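Local atomic coordinates of alpha-toxin (Clostridium novyi, PDB entry 2VK9), a protein that belongs to the large clostridial toxins and is represented here by its catalytic domain, a GT-A-type fold with a helical region at its N terminus. Residues V56-Q60 and L72-R76; K17-Y23 and K62-R68; M9-I14 and G67-L72; Y46-S50 and D486-F490. All blocks are in the same frame, centred on the assembly; numbering follows the deposited sequence.

Contact 1 of 4, residues V56-Q60 and L72-R76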
loop_
_atom_site.group_PDB
_atom_site.type_symbol
_atom_site.label_atom_id
_atom_site.label_comp_id
_atom_site.label_asym_id
_atom_site.label_seq_id
_atom_site.Cartn_x
_atom_site.Cartn_y
_atom_site.Cartn_z
ATOM N N VAL A 56 29.486 10.691 10.006
ATOM C CA VAL A 56 30.084 10.420 8.708
ATOM C C VAL A 56 29.592 11.429 7.664
ATOM O O VAL A 56 30.403 12.006 6.924
ATOM C CB VAL A 56 29.804 8.976 8.251
ATOM C CG1 VAL A 56 30.176 8.779 6.781
ATOM C CG2 VAL A 56 30.567 7.999 9.127
ATOM N N ASP A 57 28.275 11.650 7.617
ATOM C CA ASP A 57 27.683 12.624 6.698
ATOM C C ASP A 57 28.305 14.000 6.892
ATOM O O ASP A 57 28.761 14.605 5.924
ATOM C CB ASP A 57 26.163 12.708 6.883
ATOM C CG ASP A 57 25.388 11.856 5.880
ATOM O OD1 ASP A 57 25.794 11.799 4.696
ATOM O OD2 ASP A 57 24.358 11.250 6.272
ATOM N N ASN A 58 28.326 14.477 8.138
ATOM C CA ASN A 58 28.921 15.770 8.480
ATOM C C ASN A 58 30.355 15.923 7.972
ATOM O O ASN A 58 30.719 16.974 7.415
ATOM C CB ASN A 58 28.900 16.015 9.994
ATOM C CG ASN A 58 27.504 16.284 10.538
ATOM O OD1 ASN A 58 26.530 16.419 9.790
ATOM N ND2 ASN A 58 27.405 16.362 11.858
ATOM N N TYR A 59 31.163 14.878 8.167
ATOM C CA TYR A 59 32.532 14.887 7.680
ATOM C C TYR A 59 32.555 15.010 6.163
ATOM O O TYR A 59 33.187 15.915 5.626
ATOM C CB TYR A 59 33.313 13.645 8.119
ATOM C CG TYR A 59 34.742 13.689 7.621
ATOM C CD1 TYR A 59 35.757 14.219 8.413
ATOM C CD2 TYR A 59 35.070 13.240 6.336
ATOM C CE1 TYR A 59 37.055 14.275 7.954
ATOM C CE2 TYR A 59 36.360 13.298 5.873
ATOM C CZ TYR A 59 37.350 13.817 6.682
ATOM O OH TYR A 59 38.641 13.885 6.222
ATOM N N GLN A 60 31.854 14.102 5.488
ATOM C CA GLN A 60 31.810 14.062 4.031
ATOM C C GLN A 60 31.221 15.330 3.424
ATOM O O GLN A 60 31.451 15.651 2.253
ATOM C CB GLN A 60 30.998 12.865 3.573
ATOM C CG GLN A 60 31.640 11.552 3.885
ATOM C CD GLN A 60 30.909 10.395 3.260
ATOM O OE1 GLN A 60 29.675 10.370 3.204
ATOM N NE2 GLN A 60 31.667 9.412 2.792
ATOM N N LEU A 72 35.498 5.941 4.909
ATOM C CA LEU A 72 34.370 6.249 5.781
ATOM C C LEU A 72 33.066 5.739 5.203
ATOM O O LEU A 72 32.160 5.408 5.944
ATOM C CB LEU A 72 34.287 7.752 6.057
ATOM C CG LEU A 72 35.273 8.254 7.113
ATOM C CD1 LEU A 72 35.333 9.761 7.127
ATOM C CD2 LEU A 72 34.942 7.719 8.505
ATOM N N GLU A 73 32.977 5.675 3.879
ATOM C CA GLU A 73 31.809 5.109 3.224
ATOM C C GLU A 73 31.769 3.585 3.417
ATOM O O GLU A 73 30.708 3.030 3.718
ATOM C CB GLU A 73 31.774 5.495 1.743
ATOM C CG GLU A 73 30.403 5.327 1.072
ATOM C CD GLU A 73 29.361 6.386 1.492
ATOM O OE1 GLU A 73 29.742 7.507 1.909
ATOM O OE2 GLU A 73 28.145 6.092 1.390
ATOM N N ASN A 74 32.914 2.917 3.264
ATOM C CA ASN A 74 33.016 1.498 3.608
ATOM C C ASN A 74 32.685 1.269 5.076
ATOM O O ASN A 74 32.031 0.290 5.425
ATOM C CB ASN A 74 34.411 0.944 3.317
ATOM C CG ASN A 74 34.712 0.836 1.830
ATOM O OD1 ASN A 74 33.815 0.884 0.986
ATOM N ND2 ASN A 74 35.989 0.681 1.505
ATOM N N PHE A 75 33.143 2.174 5.933
ATOM C CA PHE A 75 32.831 2.103 7.344
ATOM C C PHE A 75 31.330 2.219 7.555
ATOM O O PHE A 75 30.753 1.473 8.347
ATOM C CB PHE A 75 33.556 3.201 8.121
ATOM C CG PHE A 75 32.996 3.441 9.498
ATOM C CD1 PHE A 75 33.164 2.497 10.510
ATOM C CD2 PHE A 75 32.302 4.614 9.785
ATOM C CE1 PHE A 75 32.643 2.715 11.779
ATOM C CE2 PHE A 75 31.782 4.847 11.066
ATOM C CZ PHE A 75 31.949 3.894 12.058
ATOM N N ARG A 76 30.702 3.155 6.845
ATOM C CA ARG A 76 29.262 3.370 6.954
ATOM C C ARG A 76 28.497 2.101 6.577
ATOM O O ARG A 76 27.537 1.734 7.249
ATOM C CB ARG A 76 28.814 4.561 6.105
ATOM C CG ARG A 76 27.312 4.718 6.017
ATOM C CD ARG A 76 26.932 5.700 4.946
ATOM N NE ARG A 76 26.793 7.042 5.490
ATOM C CZ ARG A 76 27.106 8.149 4.829
ATOM N NH1 ARG A 76 27.599 8.084 3.598
ATOM N NH2 ARG A 76 26.941 9.324 5.408
#
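Val-56 lies against Arg-76 and Phe-75 where helix 42-62 meets helix 69-90. The two short segments run antiparallel, with axes 10.9 Å apart at an angle of 162°, as expected of a helical hairpin within the N-terminal helical region. The two methyls of Val-56 have different partners: CG1 sits over one face of the Arg-76 guanidinium, 3.6 Å from NH2, while CG2 meets the edge of the Phe-75 ring, 3.9 Å from CD2. At the next residue, Asp-57 turns its carboxylate across the hairpin, and OD1 forms a salt bridge with Arg-76 NH2 at 2.8 Å. The Arg-76 chain bends at its third torsion (-93°), which carries the guanidinium back toward helix 42-62; its NE is bonded to Asn-53. Tyr-59 meets Leu-72 through its ring, Tyr-59 CD2 lying 3.6 Å from Leu-72 CD1, while its hydroxyl is hydrogen-bonded to Ser-66 and Glu-20. Gln-60 extends beyond CG and ends in a double role. Its NE2 donates to Glu-73 OE1 at 2.8 Å with an angle of 153°, whereas its OE1 accepts a weak bond from Arg-76 NH1 at 3.1 Å. Glu-73 in turn pairs with the same NH1 from within its own helix. Asp-57 and Glu-73 thus supply two carboxylates to one guanidinium, so the positive charge of Arg-76 is probably well compensated although the residue is buried. The NE2 bond holds the Gln-60 amide nearly coplanar with the Glu-73 carboxylate, and the weak OE1 bond is consistent with the same amide orientation.

Contact 2 of 4, residues K17-Y23 and K62-R68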
loop_
_atom_site.group_PDB
_atom_site.type_symbol
_atom_site.label_atom_id
_atom_site.label_comp_id
_atom_site.label_asym_id
_atom_site.label_seq_id
_atom_site.Cartn_x
_atom_site.Cartn_y
_atom_site.Cartn_z
ATOM N N LYS A 17 48.495 13.649 7.184
ATOM C CA LYS A 17 47.296 14.482 7.239
ATOM C C LYS A 17 46.761 14.545 8.663
ATOM O O LYS A 17 46.473 13.509 9.270
ATOM C CB LYS A 17 46.218 13.981 6.274
ATOM C CG LYS A 17 44.859 14.550 6.542
ATOM C CD LYS A 17 43.935 14.421 5.354
ATOM C CE LYS A 17 42.718 15.305 5.570
ATOM N NZ LYS A 17 42.022 15.671 4.327
ATOM N N ARG A 18 46.645 15.770 9.182
ATOM C CA ARG A 18 46.123 16.029 10.528
ATOM C C ARG A 18 44.692 15.551 10.650
ATOM O O ARG A 18 43.940 15.580 9.676
ATOM C CB ARG A 18 46.189 17.521 10.855
ATOM C CG ARG A 18 47.609 18.052 11.053
ATOM C CD ARG A 18 47.618 19.565 11.328
ATOM N NE ARG A 18 47.247 19.890 12.714
ATOM C CZ ARG A 18 48.069 19.793 13.765
ATOM N NH1 ARG A 18 49.324 19.375 13.615
ATOM N NH2 ARG A 18 47.635 20.110 14.981
ATOM N N LYS A 19 44.328 15.086 11.841
ATOM C CA LYS A 19 42.960 14.662 12.108
ATOM C C LYS A 19 42.092 15.904 12.281
ATOM O O LYS A 19 42.436 16.801 13.044
ATOM C CB LYS A 19 42.893 13.794 13.370
ATOM C CG LYS A 19 43.502 12.387 13.261
ATOM C CD LYS A 19 43.823 11.859 14.666
ATOM C CE LYS A 19 44.242 10.405 14.658
ATOM N NZ LYS A 19 45.516 10.122 13.915
ATOM N N GLU A 20 40.979 15.965 11.560
ATOM C CA GLU A 20 40.035 17.056 11.728
ATOM C C GLU A 20 39.189 16.820 12.993
ATOM O O GLU A 20 38.996 15.669 13.405
ATOM C CB GLU A 20 39.152 17.202 10.492
ATOM C CG GLU A 20 39.902 17.327 9.159
ATOM C CD GLU A 20 40.094 15.984 8.431
ATOM O OE1 GLU A 20 39.958 15.956 7.185
ATOM O OE2 GLU A 20 40.371 14.956 9.094
ATOM N N PRO A 21 38.724 17.908 13.647
ATOM C CA PRO A 21 37.819 17.738 14.786
ATOM C C PRO A 21 36.602 16.851 14.497
ATOM O O PRO A 21 36.290 15.978 15.309
ATOM C CB PRO A 21 37.397 19.173 15.137
ATOM C CG PRO A 21 37.913 20.032 14.060
ATOM C CD PRO A 21 39.052 19.327 13.424
ATOM N N GLU A 22 35.940 17.043 13.357
ATOM C CA GLU A 22 34.785 16.196 13.001
ATOM C C GLU A 22 35.127 14.737 12.648
ATOM O O GLU A 22 34.251 13.872 12.660
ATOM C CB GLU A 22 33.876 16.844 11.937
ATOM C CG GLU A 22 34.570 17.683 10.891
ATOM C CD GLU A 22 34.961 19.073 11.387
ATOM O OE1 GLU A 22 34.108 19.795 11.951
ATOM O OE2 GLU A 22 36.134 19.451 11.198
ATOM N N TYR A 23 36.399 14.474 12.344
ATOM C CA TYR A 23 36.910 13.111 12.200
ATOM C C TYR A 23 37.087 12.491 13.576
ATOM O O TYR A 23 36.700 11.345 13.790
ATOM C CB TYR A 23 38.229 13.110 11.417
ATOM C CG TYR A 23 38.915 11.756 11.221
ATOM C CD1 TYR A 23 38.181 10.585 11.000
ATOM C CD2 TYR A 23 40.313 11.660 11.223
ATOM C CE1 TYR A 23 38.821 9.362 10.813
ATOM C CE2 TYR A 23 40.956 10.441 11.031
ATOM C CZ TYR A 23 40.203 9.302 10.822
ATOM O OH TYR A 23 40.835 8.099 10.629
ATOM N N LYS A 62 31.515 18.510 5.051
ATOM C CA LYS A 62 32.501 19.550 5.285
ATOM C C LYS A 62 33.726 19.396 4.383
ATOM O O LYS A 62 34.279 20.386 3.912
ATOM C CB LYS A 62 32.921 19.597 6.750
ATOM C CG LYS A 62 33.858 20.742 7.036
ATOM C CD LYS A 62 33.775 21.224 8.453
ATOM C CE LYS A 62 34.451 22.584 8.552
ATOM N NZ LYS A 62 34.689 22.962 9.972
ATOM N N TYR A 63 34.134 18.158 4.129
ATOM C CA TYR A 63 35.266 17.890 3.246
ATOM C C TYR A 63 34.866 16.975 2.098
ATOM O O TYR A 63 35.207 15.786 2.116
ATOM C CB TYR A 63 36.409 17.263 4.037
ATOM C CG TYR A 63 36.646 17.957 5.341
ATOM C CD1 TYR A 63 36.229 17.386 6.539
ATOM C CD2 TYR A 63 37.257 19.203 5.378
ATOM C CE1 TYR A 63 36.440 18.033 7.750
ATOM C CE2 TYR A 63 37.469 19.865 6.578
ATOM C CZ TYR A 63 37.062 19.277 7.758
ATOM O OH TYR A 63 37.272 19.935 8.938
ATOM N N PRO A 64 34.144 17.517 1.092
ATOM C CA PRO A 64 33.705 16.702 -0.042
ATOM C C PRO A 64 34.860 16.020 -0.763
ATOM O O PRO A 64 34.699 14.933 -1.319
ATOM C CB PRO A 64 33.038 17.718 -0.977
ATOM C CG PRO A 64 33.472 19.048 -0.491
ATOM C CD PRO A 64 33.694 18.912 0.960
ATOM N N SER A 65 36.026 16.647 -0.742
ATOM C CA SER A 65 37.148 16.125 -1.513
ATOM C C SER A 65 38.182 15.347 -0.675
ATOM O O SER A 65 39.248 15.009 -1.175
ATOM C CB SER A 65 37.805 17.257 -2.323
ATOM O OG SER A 65 38.254 18.300 -1.467
ATOM N N SER A 66 37.848 15.049 0.581
ATOM C CA SER A 66 38.784 14.401 1.501
ATOM C C SER A 66 39.145 13.006 1.062
ATOM O O SER A 66 38.339 12.304 0.467
ATOM C CB SER A 66 38.220 14.330 2.911
ATOM O OG SER A 66 39.065 13.551 3.738
ATOM N N GLY A 67 40.366 12.606 1.378
ATOM C CA GLY A 67 40.859 11.300 1.002
ATOM C C GLY A 67 40.340 10.233 1.920
ATOM O O GLY A 67 40.474 9.056 1.617
ATOM N N ARG A 68 39.746 10.652 3.039
ATOM C CA ARG A 68 39.190 9.740 4.053
ATOM C C ARG A 68 37.805 9.219 3.677
ATOM O O ARG A 68 37.335 8.248 4.261
ATOM C CB ARG A 68 39.106 10.424 5.425
ATOM C CG ARG A 68 40.393 11.072 5.889
ATOM C CD ARG A 68 40.441 11.328 7.387
ATOM N NE ARG A 68 41.819 11.168 7.862
ATOM C CZ ARG A 68 42.595 12.144 8.323
ATOM N NH1 ARG A 68 42.151 13.386 8.414
ATOM N NH2 ARG A 68 43.828 11.871 8.712
#
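Arg-68 sends its side chain from the loop that follows helix 42-62 across to Tyr-23, Glu-20 and the backbone of Lys-17 and Arg-18. From CB, the first torsion (-52°) sets CG beside the backbone N, on the side of Tyr-59. CD then stands over the centre of the Tyr-23 ring, 3.8 Å from the centroid, a CH-pi contact. NE continues over the same ring, 3.4 Å from Tyr-23 CE2, and bonds with Ala-12 O. At CZ the guanidinium is sandwiched: the Tyr-23 ring covers one face, tilted by 18°, and Lys-17 CD covers the opposite one. These residues join the loop between helices 42-62 and 69-90 to the approach to helix 21-35, within the N-terminal helical region. Glu-20 is the N-cap residue of helix 21-35. Ser-66 OG, also hydrogen-bonded to Tyr-59 OH, accepts from Arg-68 N at 3.1 Å, a capping bond at the turn into the next helix. At the tip, NH1 donates almost straight (175°) to Arg-18 O at 3.1 Å and forms a salt bridge with Glu-20 OE2, whose modelled length is doubtful; NH2 reaches Lys-17 O at 3.2 Å from above the carbonyl plane. Nearby, Tyr-63 OH donates to Glu-22 OE2 at 2.6 Å, and Lys-62 NZ makes a long salt bridge with Glu-22 OE1.

Contact 3 of 4, residues M9-I14 and G67-L72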
loop_
_atom_site.group_PDB
_atom_site.type_symbol
_atom_site.label_atom_id
_atom_site.label_comp_id
_atom_site.label_asym_id
_atom_site.label_seq_id
_atom_site.Cartn_x
_atom_site.Cartn_y
_atom_site.Cartn_z
ATOM N N MET A 9 40.002 1.366 12.563
ATOM C CA MET A 9 39.382 2.397 11.735
ATOM C C MET A 9 40.402 3.316 11.039
ATOM O O MET A 9 40.036 4.101 10.167
ATOM C CB MET A 9 38.398 3.206 12.574
ATOM C CG MET A 9 38.121 4.587 12.044
ATOM S SD MET A 9 36.943 4.541 10.707
ATOM C CE MET A 9 35.492 4.999 11.638
ATOM N N LYS A 10 41.675 3.214 11.413
ATOM C CA LYS A 10 42.747 3.844 10.629
ATOM C C LYS A 10 43.126 2.997 9.385
ATOM O O LYS A 10 44.224 2.444 9.252
ATOM C CB LYS A 10 43.925 4.229 11.516
ATOM C CG LYS A 10 43.608 5.424 12.436
ATOM C CD LYS A 10 42.662 5.072 13.599
ATOM C CE LYS A 10 42.420 6.251 14.547
ATOM N NZ LYS A 10 43.518 6.521 15.512
ATOM N N ILE A 11 42.108 2.859 8.537
ATOM C CA ILE A 11 42.165 2.464 7.145
ATOM C C ILE A 11 41.768 3.781 6.488
ATOM O O ILE A 11 41.761 3.926 5.267
ATOM C CB ILE A 11 41.120 1.308 6.824
ATOM C CG1 ILE A 11 40.988 1.035 5.317
ATOM C CG2 ILE A 11 39.718 1.623 7.370
ATOM C CD1 ILE A 11 42.080 0.145 4.700
ATOM N N ALA A 12 41.441 4.743 7.352
ATOM C CA ALA A 12 41.029 6.082 6.967
ATOM C C ALA A 12 42.151 7.119 7.112
ATOM O O ALA A 12 41.899 8.328 7.077
ATOM C CB ALA A 12 39.826 6.499 7.786
ATOM N N SER A 13 43.386 6.657 7.266
ATOM C CA SER A 13 44.497 7.573 7.419
ATOM C C SER A 13 45.110 7.963 6.079
ATOM O O SER A 13 45.314 7.122 5.221
ATOM C CB SER A 13 45.555 6.982 8.351
ATOM O OG SER A 13 46.457 6.176 7.636
ATOM N N ILE A 14 45.377 9.253 5.911
ATOM C CA ILE A 14 46.146 9.769 4.790
ATOM C C ILE A 14 47.479 10.247 5.353
ATOM O O ILE A 14 47.489 11.030 6.295
ATOM C CB ILE A 14 45.420 10.956 4.108
ATOM C CG1 ILE A 14 44.057 10.527 3.533
ATOM C CG2 ILE A 14 46.309 11.620 3.050
ATOM C CD1 ILE A 14 44.098 9.423 2.489
ATOM N N GLY A 67 40.366 12.606 1.378
ATOM C CA GLY A 67 40.859 11.300 1.002
ATOM C C GLY A 67 40.340 10.233 1.920
ATOM O O GLY A 67 40.474 9.056 1.617
ATOM N N ARG A 68 39.746 10.652 3.039
ATOM C CA ARG A 68 39.190 9.740 4.053
ATOM C C ARG A 68 37.805 9.219 3.677
ATOM O O ARG A 68 37.335 8.248 4.261
ATOM C CB ARG A 68 39.106 10.424 5.425
ATOM C CG ARG A 68 40.393 11.072 5.889
ATOM C CD ARG A 68 40.441 11.328 7.387
ATOM N NE ARG A 68 41.819 11.168 7.862
ATOM C CZ ARG A 68 42.595 12.144 8.323
ATOM N NH1 ARG A 68 42.151 13.386 8.414
ATOM N NH2 ARG A 68 43.828 11.871 8.712
ATOM N N ASN A 69 37.160 9.864 2.704
ATOM C CA ASN A 69 35.773 9.567 2.354
ATOM C C ASN A 69 35.478 8.133 1.980
ATOM O O ASN A 69 34.500 7.568 2.452
ATOM C CB ASN A 69 35.272 10.494 1.259
ATOM C CG ASN A 69 34.992 11.880 1.765
ATOM O OD1 ASN A 69 35.094 12.151 2.961
ATOM N ND2 ASN A 69 34.634 12.779 0.854
ATOM N N LEU A 70 36.310 7.551 1.113
ATOM C CA LEU A 70 36.075 6.187 0.653
ATOM C C LEU A 70 36.125 5.197 1.810
ATOM O O LEU A 70 35.290 4.318 1.927
ATOM C CB LEU A 70 37.099 5.798 -0.416
ATOM C CG LEU A 70 36.962 4.393 -1.008
ATOM C CD1 LEU A 70 35.635 4.245 -1.736
ATOM C CD2 LEU A 70 38.126 4.084 -1.936
ATOM N N ALA A 71 37.102 5.402 2.700
ATOM C CA ALA A 71 37.219 4.572 3.882
ATOM C C ALA A 71 35.984 4.708 4.775
ATOM O O ALA A 71 35.482 3.718 5.318
ATOM C CB ALA A 71 38.472 4.930 4.649
ATOM N N LEU A 72 35.498 5.941 4.909
ATOM C CA LEU A 72 34.370 6.249 5.781
ATOM C C LEU A 72 33.066 5.739 5.203
ATOM O O LEU A 72 32.160 5.408 5.944
ATOM C CB LEU A 72 34.287 7.752 6.057
ATOM C CG LEU A 72 35.273 8.254 7.113
ATOM C CD1 LEU A 72 35.333 9.761 7.127
ATOM C CD2 LEU A 72 34.942 7.719 8.505
#
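Ala-12 and Arg-68 bring their backbones closest, with CA atoms 5.0 Å apart, as the irregular segment 9-14 passes alongside the N-terminal part of helix 69-90. The contact lays the extreme N-terminal coil against a helix of the N-terminal helical region, and it combines apolar packing with one hydrogen bond. Ala-71 presents its CB to the coil: it lies 3.8 Å from Ala-12 CB, 3.6 Å from Ala-12 CA and 3.5 Å from Ile-11 O. Met-9 meets Leu-72 at about a right angle, Met-9 CE being 4.2 Å from Leu-72 CD2. Bends at the second and third torsions of Met-9 (80° and 99°) carry its methyl toward the helix, and its side chain also touches Leu-27 and Leu-30 of helix 21-35. At the other end of the segment, the branch of Ile-14 that ends in CD1 lies on the backbone of Gly-67, with CD1 3.7 Å from Gly-67 O. The coil is held by one polar link, which uses the edge of the guanidinium whose other nitrogens are engaged by Glu-20 and the carbonyls of Lys-17 and Arg-18: Arg-68 NE donates to Ala-12 O at 2.9 Å, nearly along the C=O axis and within the guanidinium plane.

Contact 4 of 4, residues Y46-S50 and D486-F490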
loop_
_atom_site.group_PDB
_atom_site.type_symbol
_atom_site.label_atom_id
_atom_site.label_comp_id
_atom_site.label_asym_id
_atom_site.label_seq_id
_atom_site.Cartn_x
_atom_site.Cartn_y
_atom_site.Cartn_z
ATOM N N TYR A 46 20.037 1.572 18.102
ATOM C CA TYR A 46 19.681 2.109 16.792
ATOM C C TYR A 46 19.995 3.598 16.703
ATOM O O TYR A 46 20.455 4.064 15.666
ATOM C CB TYR A 46 18.218 1.848 16.435
ATOM C CG TYR A 46 17.823 2.409 15.088
ATOM C CD1 TYR A 46 17.909 1.637 13.937
ATOM C CD2 TYR A 46 17.365 3.717 14.964
ATOM C CE1 TYR A 46 17.548 2.149 12.700
ATOM C CE2 TYR A 46 17.009 4.239 13.729
ATOM C CZ TYR A 46 17.101 3.451 12.606
ATOM O OH TYR A 46 16.740 3.976 11.393
ATOM N N SER A 47 19.750 4.340 17.780
ATOM C CA SER A 47 20.046 5.771 17.794
ATOM C C SER A 47 21.549 6.048 17.751
ATOM O O SER A 47 21.982 7.009 17.112
ATOM C CB SER A 47 19.410 6.466 19.000
ATOM O OG SER A 47 20.123 6.168 20.189
ATOM N N LYS A 48 22.338 5.209 18.424
ATOM C CA LYS A 48 23.796 5.343 18.403
ATOM C C LYS A 48 24.404 5.042 17.035
ATOM O O LYS A 48 25.360 5.702 16.619
ATOM C CB LYS A 48 24.454 4.501 19.492
ATOM C CG LYS A 48 24.574 5.239 20.813
ATOM C CD LYS A 48 25.204 4.367 21.881
ATOM C CE LYS A 48 25.024 4.999 23.254
ATOM N NZ LYS A 48 25.855 4.296 24.285
ATOM N N LEU A 49 23.847 4.062 16.338
ATOM C CA LEU A 49 24.225 3.807 14.950
ATOM C C LEU A 49 23.780 4.968 14.066
ATOM O O LEU A 49 24.418 5.276 13.061
ATOM C CB LEU A 49 23.610 2.498 14.453
ATOM C CG LEU A 49 24.112 1.203 15.085
ATOM C CD1 LEU A 49 23.140 0.077 14.816
ATOM C CD2 LEU A 49 25.494 0.858 14.560
ATOM N N SER A 50 22.686 5.613 14.458
ATOM C CA SER A 50 22.157 6.755 13.731
ATOM C C SER A 50 23.053 7.985 13.914
ATOM O O SER A 50 23.157 8.814 13.003
ATOM C CB SER A 50 20.727 7.058 14.187
ATOM O OG SER A 50 20.103 8.011 13.344
ATOM N N ASP A 486 14.122 4.668 5.017
ATOM C CA ASP A 486 14.302 5.544 6.178
ATOM C C ASP A 486 14.994 4.793 7.313
ATOM O O ASP A 486 15.992 5.251 7.858
ATOM C CB ASP A 486 12.930 6.021 6.714
ATOM C CG ASP A 486 12.391 7.280 6.028
ATOM O OD1 ASP A 486 13.071 7.850 5.144
ATOM O OD2 ASP A 486 11.266 7.713 6.407
ATOM N N THR A 487 14.440 3.639 7.669
ATOM C CA THR A 487 14.884 2.893 8.829
ATOM C C THR A 487 16.298 2.353 8.623
ATOM O O THR A 487 17.168 2.522 9.480
ATOM C CB THR A 487 13.903 1.733 9.156
ATOM O OG1 THR A 487 12.601 2.264 9.424
ATOM C CG2 THR A 487 14.369 0.943 10.370
ATOM N N TYR A 488 16.518 1.730 7.474
ATOM C CA TYR A 488 17.751 1.016 7.207
ATOM C C TYR A 488 18.948 1.947 6.991
ATOM O O TYR A 488 20.085 1.590 7.318
ATOM C CB TYR A 488 17.545 0.075 6.019
ATOM C CG TYR A 488 18.717 -0.816 5.665
ATOM C CD1 TYR A 488 19.027 -1.952 6.420
ATOM C CD2 TYR A 488 19.501 -0.535 4.546
ATOM C CE1 TYR A 488 20.106 -2.774 6.071
ATOM C CE2 TYR A 488 20.572 -1.345 4.191
ATOM C CZ TYR A 488 20.867 -2.459 4.949
ATOM O OH TYR A 488 21.938 -3.236 4.564
ATOM N N HIS A 489 18.684 3.140 6.457
ATOM C CA HIS A 489 19.737 4.116 6.177
ATOM C C HIS A 489 19.797 5.255 7.194
ATOM O O HIS A 489 20.453 6.273 6.947
ATOM C CB HIS A 489 19.613 4.681 4.750
ATOM C CG HIS A 489 20.062 3.734 3.676
ATOM N ND1 HIS A 489 19.571 3.785 2.388
ATOM C CD2 HIS A 489 20.942 2.703 3.700
ATOM C CE1 HIS A 489 20.133 2.833 1.665
ATOM N NE2 HIS A 489 20.970 2.163 2.437
ATOM N N PHE A 490 19.120 5.087 8.328
ATOM C CA PHE A 490 19.166 6.056 9.426
ATOM C C PHE A 490 18.736 7.480 9.066
ATOM O O PHE A 490 19.221 8.440 9.656
ATOM C CB PHE A 490 20.562 6.105 10.035
ATOM C CG PHE A 490 21.128 4.767 10.353
ATOM C CD1 PHE A 490 22.056 4.179 9.512
ATOM C CD2 PHE A 490 20.746 4.096 11.509
ATOM C CE1 PHE A 490 22.593 2.937 9.808
ATOM C CE2 PHE A 490 21.273 2.849 11.809
ATOM C CZ PHE A 490 22.204 2.270 10.958
#
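The carbonyl oxygen of Thr-487 is met by two donors, Tyr-46 OH from across the contact and, weakly, Phe-490 N from its own segment, three residues on, at 3.4 Å. The Tyr-46 bond is modelled too short for its length to be trusted, but the oxygen lies at the edge of the phenol ring, near its plane, consistent with the in-plane preference of a phenol hydroxyl. The contact joins helix 42-62 of the N-terminal helical region to the C-terminal end of helix 477-488, which comes from more than four hundred residues further along the chain. Past that helix end, Phe-490 adopts a left-handed helical backbone conformation (phi 58°), and its side chain points back at helix 42-62. Tyr-46 reaches the same place with CG anti to its backbone N (chi1 179°), its ring extending from the helix toward Thr-487. The two aromatic rings meet obliquely, with planes 40° apart and centroids 5.3 Å from each other; Phe-490 CD2 lies over one face of the Tyr-46 ring, 3.9 Å from CZ. Leu-49 and Ser-50 complete the seat for Phe-490, since Leu-49 CB is 3.5 Å from Phe-490 CE2 and Ser-50 CA is 3.7 Å from Phe-490 CD2. Tyr-80 and Leu-83 of helix 69-90 also touch Phe-490, so the ring packs against two helices of the bundle. Thr-487 keeps its hydroxyl for Asn-400, Thr-397 and Ala-483 and offers the contact its methyl, CG2, 4.0 Å from Tyr-46 OH. Over the centre of the Phe-490 ring stands the carbonyl oxygen of Leu-49, 4.0 Å above the plane.

From the N terminus, the coil 9-14 opens the loop that contact 3 closes at 67-72. Inside it, contact 2 ties 17-23 to 62-68, so contact 2 is nested in contact 3; the two share Gly-67 and Arg-68. Helix 42-62 then starts two further contacts. Contact 4 begins first, at 46-50, and closes only at 486-490; it crosses contacts 2 and 3. Nested inside it, contact 1, 56-60 with 72-76, also crosses contacts 2 and 3 and shares Leu-72 with contact 3. Contacts 1 to 3 thus knit the N-terminal coil and helices 21-35, 42-62 and 69-90 together, while contact 4 joins that bundle to helix 477-488.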